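ATP-dependent helicase FUN30 (Saccharomyces cerevisiae S288c, PDB 5GN1) remodels nucleosomes with energy from ATP hydrolysis, promoting DNA end resection at double-strand breaks and organising heterochromatin. Local coordinates at residues I70-E75 with K101-A106; A110-L115 with T212-I217. One frame throughout, in Å; residues are numbered along the deposited sequence.

In the fold
Both contacts belong to the C-terminal part of the Fun30 ATPase domain, built round a parallel six-stranded sheet. Contact 1 comes first along the chain and closes before contact 2 opens. It joins helix 60-82 to helix 100-110, and its centre lies about 17 Å from the centre of the chain. Contact 2 sets the loop after helix 100-110 against helix 212-224, and its centre lies about 4 Å from the centre of the chain. The two contact centres are about 18 Å apart. Helix 100-110 carries one side of contact 1 and leads directly into the loop of contact 2. Together they connect helix 60-82 to helix 212-224 of the RecA-like core, whose sheet takes strand 49-56 from before both contacts and its other strands from after helix 100-110.

Contact 1. Residues I70-E75 with K101-A106; sequences IQIVLE and KNLIMA
In L103 the first torsion (chi1 -73°) turns CG anti to the carbonyl carbon, and the two methyls reach across to helix 60-82. In I72 chi1 is -57°, which leaves CG2 anti to the backbone N and facing L103. The two branches of L103 have different neighbours. CD2 meets I72 CG2 at 3.6 Å and lies 4.1 Å from I72 CB. CD1 turns to V73 and comes within 4.2 Å of both V73 CA and V73 CG2. The stem takes part as well: L103 CB is 4.1 Å from V73 CG2. The V73 and L103 side chains lie alongside each other, pointing opposite ways. The helices come nearest at V73 and L103, whose CA atoms are 6.8 Å apart. L103 is a knob in the hole formed by E69, I72, V73 and H76, knobs-into-holes packing of helix 100-110 on helix 60-82. Elsewhere on helix 60-82, I70 and L74 pack on helix 345-359. Across these two segments the contact is wholly apolar, so it rests on van der Waals packing and the burial of hydrocarbon, with V73 and L103 buried from solvent.

Contact 2. Residues A110-L115 with T212-I217; sequences ASLHPL and TQVLDI
I217 and H113 make the CH-pi part of this contact. I217 CG2 lies over one face of the imidazole, 3.9 Å from the ring centroid and 26° off the ring normal. The methyl is shifted toward the rim, and its nearest ring atom is H113 NE2 at 3.6 Å. The first torsion of I217 (chi1 -65°) sets CG2 anti to the backbone N and over the ring. CG1 takes the other direction and carries CD1 to 4.0 Å from H113 CG. The hydrogen bonds hold the H113 ring from its own side of the contact and from W181. L115 N donates to H113 ND1 over 3.0 Å at an N-H...N angle of 167°, and lies in the ring plane. H113 NE2 is hydrogen-bonded to the backbone O of W181; with both nitrogens held, the imidazole is probably fixed in rotation. Helix 212-224 follows strand 205-209 in the RecA-like fold of SNF2 ATPases, and the loop after helix 100-110 packs against its first turns. V214 and I217, three residues apart, face that loop from the same side of the helix. The aliphatic contacts flank the ring. I217 CD1 also touches L115 CB at 4.1 Å. L112 CD1 meets V214 CG2 at 4.0 Å, the two side chains crossing at about a right angle.

Contact 1. Residues I70-E75 with K101-A106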
ATOM      1  N   ILE A  70       8.776  15.189  -4.080  1.00 28.20           N
ATOM      2  CA  ILE A  70       9.643  15.498  -5.210  1.00 26.20           C
ATOM      3  C   ILE A  70      10.515  16.705  -4.884  1.00 25.45           C
ATOM      4  O   ILE A  70      11.669  16.776  -5.320  1.00 25.19           O
ATOM      5  CB  ILE A  70       8.813  15.721  -6.491  1.00 28.77           C
ATOM      6  CG1 ILE A  70       8.266  14.394  -7.018  1.00 32.72           C
ATOM      7  CG2 ILE A  70       9.646  16.412  -7.578  1.00 29.76           C
ATOM      8  CD1 ILE A  70       9.314  13.512  -7.703  1.00 29.92           C
ATOM      9  N   GLN A  71      10.022  17.622  -4.092  1.00 25.62           N
ATOM     10  CA  GLN A  71      10.803  18.771  -3.676  1.00 36.11           C
ATOM     11  C   GLN A  71      11.966  18.300  -2.795  1.00 38.77           C
ATOM     12  O   GLN A  71      13.064  18.756  -2.968  1.00 34.63           O
ATOM     13  CB  GLN A  71       9.952  19.799  -2.955  1.00 39.64           C
ATOM     14  CG  GLN A  71      10.675  21.098  -2.616  1.00 50.64           C
ATOM     15  CD  GLN A  71       9.779  22.192  -2.043  1.00 58.14           C
ATOM     16  OE1 GLN A  71       8.555  22.035  -1.968  1.00 59.41           O
ATOM     17  NE2 GLN A  71      10.387  23.307  -1.639  1.00 55.20           N
ATOM     18  N   ILE A  72      11.717  17.374  -1.873  1.00 33.28           N
ATOM     19  CA  ILE A  72      12.797  16.827  -1.054  1.00 25.65           C
ATOM     20  C   ILE A  72      13.802  16.105  -1.937  1.00 27.98           C
ATOM     21  O   ILE A  72      15.022  16.263  -1.775  1.00 30.74           O
ATOM     22  CB  ILE A  72      12.232  15.913   0.054  1.00 24.69           C
ATOM     23  CG1 ILE A  72      11.243  16.690   0.919  1.00 33.56           C
ATOM     24  CG2 ILE A  72      13.348  15.395   0.920  1.00 28.61           C
ATOM     25  CD1 ILE A  72      10.508  15.831   1.959  1.00 33.17           C
ATOM     26  N   VAL A  73      13.308  15.342  -2.924  1.00 26.45           N
ATOM     27  CA  VAL A  73      14.187  14.661  -3.874  1.00 20.66           C
ATOM     28  C   VAL A  73      15.120  15.658  -4.553  1.00 34.17           C
ATOM     29  O   VAL A  73      16.313  15.388  -4.751  1.00 31.45           O
ATOM     30  CB  VAL A  73      13.358  13.887  -4.916  1.00 26.08           C
ATOM     31  CG1 VAL A  73      14.271  13.357  -5.998  1.00 28.28           C
ATOM     32  CG2 VAL A  73      12.600  12.738  -4.253  1.00 23.29           C
ATOM     33  N   LEU A  74      14.579  16.811  -4.949  1.00 27.38           N
ATOM     34  CA  LEU A  74      15.392  17.849  -5.571  1.00 34.71           C
ATOM     35  C   LEU A  74      16.426  18.388  -4.594  1.00 28.06           C
ATOM     36  O   LEU A  74      17.607  18.501  -4.930  1.00 34.47           O
ATOM     37  CB  LEU A  74      14.500  18.980  -6.076  1.00 32.02           C
ATOM     38  CG  LEU A  74      13.475  18.608  -7.150  1.00 34.72           C
ATOM     39  CD1 LEU A  74      12.604  19.825  -7.523  1.00 37.42           C
ATOM     40  CD2 LEU A  74      14.172  18.013  -8.369  1.00 33.47           C
ATOM     41  N   GLU A  75      15.987  18.752  -3.385  1.00 30.34           N
ATOM     42  CA  GLU A  75      16.914  19.268  -2.380  1.00 32.97           C
ATOM     43  C   GLU A  75      17.961  18.228  -2.014  1.00 37.54           C
ATOM     44  O   GLU A  75      19.131  18.567  -1.793  1.00 36.22           O
ATOM     45  CB  GLU A  75      16.142  19.719  -1.141  1.00 34.75           C
ATOM     46  CG  GLU A  75      15.218  20.880  -1.419  1.00 37.17           C
ATOM     47  CD  GLU A  75      14.191  21.078  -0.337  1.00 49.46           C
ATOM     48  OE1 GLU A  75      14.130  20.251   0.601  1.00 37.66           O
ATOM     49  OE2 GLU A  75      13.436  22.068  -0.429  1.00 52.20           O
ATOM     50  N   LYS A 101      16.703   5.538  -0.852  1.00 24.52           N
ATOM     51  CA  LYS A 101      15.815   4.424  -0.527  1.00 30.98           C
ATOM     52  C   LYS A 101      14.486   4.914   0.037  1.00 26.15           C
ATOM     53  O   LYS A 101      13.417   4.556  -0.464  1.00 26.15           O
ATOM     54  CB  LYS A 101      16.494   3.479   0.466  1.00 31.67           C
ATOM     55  CG  LYS A 101      17.741   2.792  -0.046  1.00 32.34           C
ATOM     56  CD  LYS A 101      18.433   2.043   1.091  1.00 40.68           C
ATOM     57  CE  LYS A 101      19.159   0.814   0.586  1.00 41.67           C
ATOM     58  NZ  LYS A 101      19.203  -0.261   1.617  1.00 41.47           N
ATOM     59  N   ASN A 102      14.519   5.722   1.099  1.00 22.93           N
ATOM     60  CA  ASN A 102      13.245   6.090   1.708  1.00 27.86           C
ATOM     61  C   ASN A 102      12.517   7.193   0.946  1.00 22.49           C
ATOM     62  O   ASN A 102      11.311   7.366   1.153  1.00 20.66           O
ATOM     63  CB  ASN A 102      13.411   6.484   3.187  1.00 31.03           C
ATOM     64  CG  ASN A 102      14.396   7.620   3.408  1.00 32.67           C
ATOM     65  OD1 ASN A 102      14.242   8.717   2.870  1.00 28.90           O
ATOM     66  ND2 ASN A 102      15.383   7.376   4.277  1.00 36.84           N
ATOM     67  N   LEU A 103      13.196   7.914   0.047  1.00 22.86           N
ATOM     68  CA  LEU A 103      12.489   8.881  -0.793  1.00 19.17           C
ATOM     69  C   LEU A 103      11.719   8.179  -1.905  1.00 20.48           C
ATOM     70  O   LEU A 103      10.565   8.523  -2.178  1.00 25.22           O
ATOM     71  CB  LEU A 103      13.469   9.901  -1.393  1.00 24.00           C
ATOM     72  CG  LEU A 103      14.049  10.960  -0.459  1.00 26.06           C
ATOM     73  CD1 LEU A 103      15.193  11.683  -1.156  1.00 30.29           C
ATOM     74  CD2 LEU A 103      12.972  11.927  -0.022  1.00 27.98           C
ATOM     75  N   ILE A 104      12.357   7.214  -2.570  1.00 22.55           N
ATOM     76  CA  ILE A 104      11.657   6.342  -3.516  1.00 24.44           C
ATOM     77  C   ILE A 104      10.484   5.641  -2.836  1.00 24.68           C
ATOM     78  O   ILE A 104       9.413   5.463  -3.431  1.00 20.95           O
ATOM     79  CB  ILE A 104      12.645   5.324  -4.125  1.00 26.46           C
ATOM     80  CG1 ILE A 104      13.685   6.019  -5.028  1.00 26.73           C
ATOM     81  CG2 ILE A 104      11.910   4.209  -4.873  1.00 23.53           C
ATOM     82  CD1 ILE A 104      13.122   6.983  -5.999  1.00 28.18           C
ATOM     83  N   MET A 105      10.668   5.226  -1.582  1.00 23.22           N
ATOM     84  CA  MET A 105       9.581   4.574  -0.864  1.00 20.31           C
ATOM     85  C   MET A 105       8.413   5.524  -0.658  1.00 20.99           C
ATOM     86  O   MET A 105       7.250   5.143  -0.841  1.00 18.31           O
ATOM     87  CB  MET A 105      10.080   4.046   0.482  1.00 20.72           C
ATOM     88  CG  MET A 105       8.955   3.496   1.326  1.00 31.23           C
ATOM     89  SD  MET A 105       8.323   1.982   0.571  1.00 42.98           S
ATOM     90  CE  MET A 105       9.393   0.807   1.409  1.00 48.30           C
ATOM     91  N   ALA A 106       8.705   6.767  -0.278  1.00 19.17           N
ATOM     92  CA  ALA A 106       7.655   7.756  -0.077  1.00 22.09           C
ATOM     93  C   ALA A 106       6.914   8.057  -1.380  1.00 20.25           C
ATOM     94  O   ALA A 106       5.690   8.227  -1.373  1.00 19.86           O
ATOM     95  CB  ALA A 106       8.254   9.034   0.512  1.00 23.45           C
TER

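Contact 2. Residues A110-L115 with T212-I217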
ATOM      1  N   ALA A 110       2.916   7.537  -2.009  1.00 18.94           N
ATOM      2  CA  ALA A 110       2.059   8.635  -2.448  1.00 19.95           C
ATOM      3  C   ALA A 110       1.294   8.276  -3.723  1.00 18.39           C
ATOM      4  O   ALA A 110       0.165   8.735  -3.915  1.00 22.90           O
ATOM      5  CB  ALA A 110       2.899   9.909  -2.649  1.00 19.58           C
ATOM      6  N   SER A 111       1.878   7.447  -4.588  1.00 18.91           N
ATOM      7  CA  SER A 111       1.155   6.934  -5.749  1.00 20.29           C
ATOM      8  C   SER A 111      -0.007   6.010  -5.371  1.00 24.73           C
ATOM      9  O   SER A 111      -0.853   5.725  -6.225  1.00 22.33           O
ATOM     10  CB  SER A 111       2.110   6.161  -6.661  1.00 19.53           C
ATOM     11  OG  SER A 111       3.281   6.907  -6.960  1.00 24.42           O
ATOM     12  N   LEU A 112      -0.047   5.508  -4.132  1.00 20.26           N
ATOM     13  CA  LEU A 112      -1.047   4.536  -3.685  1.00 20.05           C
ATOM     14  C   LEU A 112      -2.196   5.166  -2.913  1.00 21.66           C
ATOM     15  O   LEU A 112      -3.364   4.947  -3.256  1.00 19.75           O
ATOM     16  CB  LEU A 112      -0.382   3.458  -2.815  1.00 14.83           C
ATOM     17  CG  LEU A 112       0.695   2.686  -3.553  1.00 20.14           C
ATOM     18  CD1 LEU A 112       1.397   1.658  -2.648  1.00 20.04           C
ATOM     19  CD2 LEU A 112       0.087   2.040  -4.798  1.00 25.19           C
ATOM     20  N   HIS A 113      -1.895   5.915  -1.845  1.00 16.15           N
ATOM     21  CA  HIS A 113      -2.947   6.384  -0.955  1.00 16.36           C
ATOM     22  C   HIS A 113      -2.469   7.468   0.008  1.00 20.02           C
ATOM     23  O   HIS A 113      -1.439   7.300   0.675  1.00 22.19           O
ATOM     24  CB  HIS A 113      -3.519   5.208  -0.154  1.00 17.27           C
ATOM     25  CG  HIS A 113      -4.938   5.416   0.249  1.00 20.57           C
ATOM     26  ND1 HIS A 113      -5.315   6.390   1.145  1.00 18.49           N
ATOM     27  CD2 HIS A 113      -6.077   4.798  -0.144  1.00 17.10           C
ATOM     28  CE1 HIS A 113      -6.628   6.365   1.289  1.00 21.00           C
ATOM     29  NE2 HIS A 113      -7.113   5.414   0.510  1.00 21.50           N
ATOM     30  N   PRO A 114      -3.190   8.592   0.096  1.00 23.84           N
ATOM     31  CA  PRO A 114      -2.825   9.640   1.070  1.00 26.77           C
ATOM     32  C   PRO A 114      -2.749   9.160   2.498  1.00 25.60           C
ATOM     33  O   PRO A 114      -1.959   9.707   3.282  1.00 21.39           O
ATOM     34  CB  PRO A 114      -3.951  10.672   0.911  1.00 22.78           C
ATOM     35  CG  PRO A 114      -4.405  10.516  -0.514  1.00 21.27           C
ATOM     36  CD  PRO A 114      -4.230   9.040  -0.849  1.00 21.73           C
ATOM     37  N   LEU A 115      -3.563   8.176   2.885  1.00 19.47           N
ATOM     38  CA  LEU A 115      -3.572   7.786   4.291  1.00 22.50           C
ATOM     39  C   LEU A 115      -2.357   6.971   4.682  1.00 23.31           C
ATOM     40  O   LEU A 115      -2.295   6.504   5.816  1.00 20.63           O
ATOM     41  CB  LEU A 115      -4.845   6.999   4.630  1.00 20.85           C
ATOM     42  CG  LEU A 115      -6.160   7.771   4.445  1.00 21.77           C
ATOM     43  CD1 LEU A 115      -7.354   6.932   4.935  1.00 23.64           C
ATOM     44  CD2 LEU A 115      -6.108   9.137   5.134  1.00 23.80           C
ATOM     45  N   THR A 212       1.345  -4.217   3.587  1.00 20.07           N
ATOM     46  CA  THR A 212       0.279  -4.577   4.521  1.00 21.91           C
ATOM     47  C   THR A 212      -0.542  -3.365   4.933  1.00 20.29           C
ATOM     48  O   THR A 212      -1.743  -3.495   5.204  1.00 18.54           O
ATOM     49  CB  THR A 212       0.848  -5.270   5.764  1.00 29.01           C
ATOM     50  OG1 THR A 212       1.938  -4.505   6.287  1.00 31.45           O
ATOM     51  CG2 THR A 212       1.324  -6.676   5.415  1.00 33.98           C
ATOM     52  N   GLN A 213       0.078  -2.176   4.973  1.00 20.66           N
ATOM     53  CA  GLN A 213      -0.669  -0.949   5.259  1.00 19.09           C
ATOM     54  C   GLN A 213      -1.751  -0.690   4.218  1.00 18.92           C
ATOM     55  O   GLN A 213      -2.825  -0.156   4.538  1.00 17.48           O
ATOM     56  CB  GLN A 213       0.278   0.244   5.306  1.00 22.44           C
ATOM     57  CG  GLN A 213       1.253   0.297   6.461  1.00 27.12           C
ATOM     58  CD  GLN A 213       2.261   1.425   6.261  1.00 33.43           C
ATOM     59  OE1 GLN A 213       3.084   1.387   5.339  1.00 37.85           O
ATOM     60  NE2 GLN A 213       2.189   2.436   7.109  1.00 32.94           N
ATOM     61  N   VAL A 214      -1.467  -1.013   2.957  1.00 15.43           N
ATOM     62  CA  VAL A 214      -2.495  -0.905   1.925  1.00 16.10           C
ATOM     63  C   VAL A 214      -3.616  -1.910   2.170  1.00 14.83           C
ATOM     64  O   VAL A 214      -4.795  -1.573   2.032  1.00 16.83           O
ATOM     65  CB  VAL A 214      -1.870  -1.062   0.526  1.00 16.28           C
ATOM     66  CG1 VAL A 214      -2.953  -1.322  -0.544  1.00 20.13           C
ATOM     67  CG2 VAL A 214      -1.041   0.180   0.173  1.00 19.56           C
ATOM     68  N   LEU A 215      -3.276  -3.153   2.546  1.00 17.52           N
ATOM     69  CA  LEU A 215      -4.313  -4.141   2.866  1.00 17.31           C
ATOM     70  C   LEU A 215      -5.233  -3.654   3.988  1.00 19.93           C
ATOM     71  O   LEU A 215      -6.460  -3.827   3.924  1.00 17.93           O
ATOM     72  CB  LEU A 215      -3.668  -5.477   3.246  1.00 18.00           C
ATOM     73  CG  LEU A 215      -2.916  -6.166   2.092  1.00 21.02           C
ATOM     74  CD1 LEU A 215      -2.319  -7.482   2.515  1.00 23.01           C
ATOM     75  CD2 LEU A 215      -3.851  -6.375   0.887  1.00 21.04           C
ATOM     76  N   ASP A 216      -4.657  -3.040   5.026  1.00 16.88           N
ATOM     77  CA  ASP A 216      -5.467  -2.464   6.098  1.00 17.42           C
ATOM     78  C   ASP A 216      -6.431  -1.414   5.560  1.00 16.96           C
ATOM     79  O   ASP A 216      -7.606  -1.368   5.955  1.00 20.74           O
ATOM     80  CB  ASP A 216      -4.555  -1.845   7.173  1.00 18.48           C
ATOM     81  CG  ASP A 216      -3.588  -2.858   7.807  1.00 27.68           C
ATOM     82  OD1 ASP A 216      -3.849  -4.080   7.744  1.00 27.83           O
ATOM     83  OD2 ASP A 216      -2.567  -2.428   8.396  1.00 25.96           O
ATOM     84  N   ILE A 217      -5.955  -0.546   4.672  1.00 16.78           N
ATOM     85  CA  ILE A 217      -6.840   0.484   4.136  1.00 18.20           C
ATOM     86  C   ILE A 217      -7.936  -0.150   3.299  1.00 18.86           C
ATOM     87  O   ILE A 217      -9.099   0.275   3.342  1.00 16.84           O
ATOM     88  CB  ILE A 217      -6.046   1.512   3.314  1.00 17.83           C
ATOM     89  CG1 ILE A 217      -5.084   2.289   4.210  1.00 21.44           C
ATOM     90  CG2 ILE A 217      -7.004   2.466   2.628  1.00 20.65           C
ATOM     91  CD1 ILE A 217      -4.055   3.117   3.421  1.00 16.78           C
TER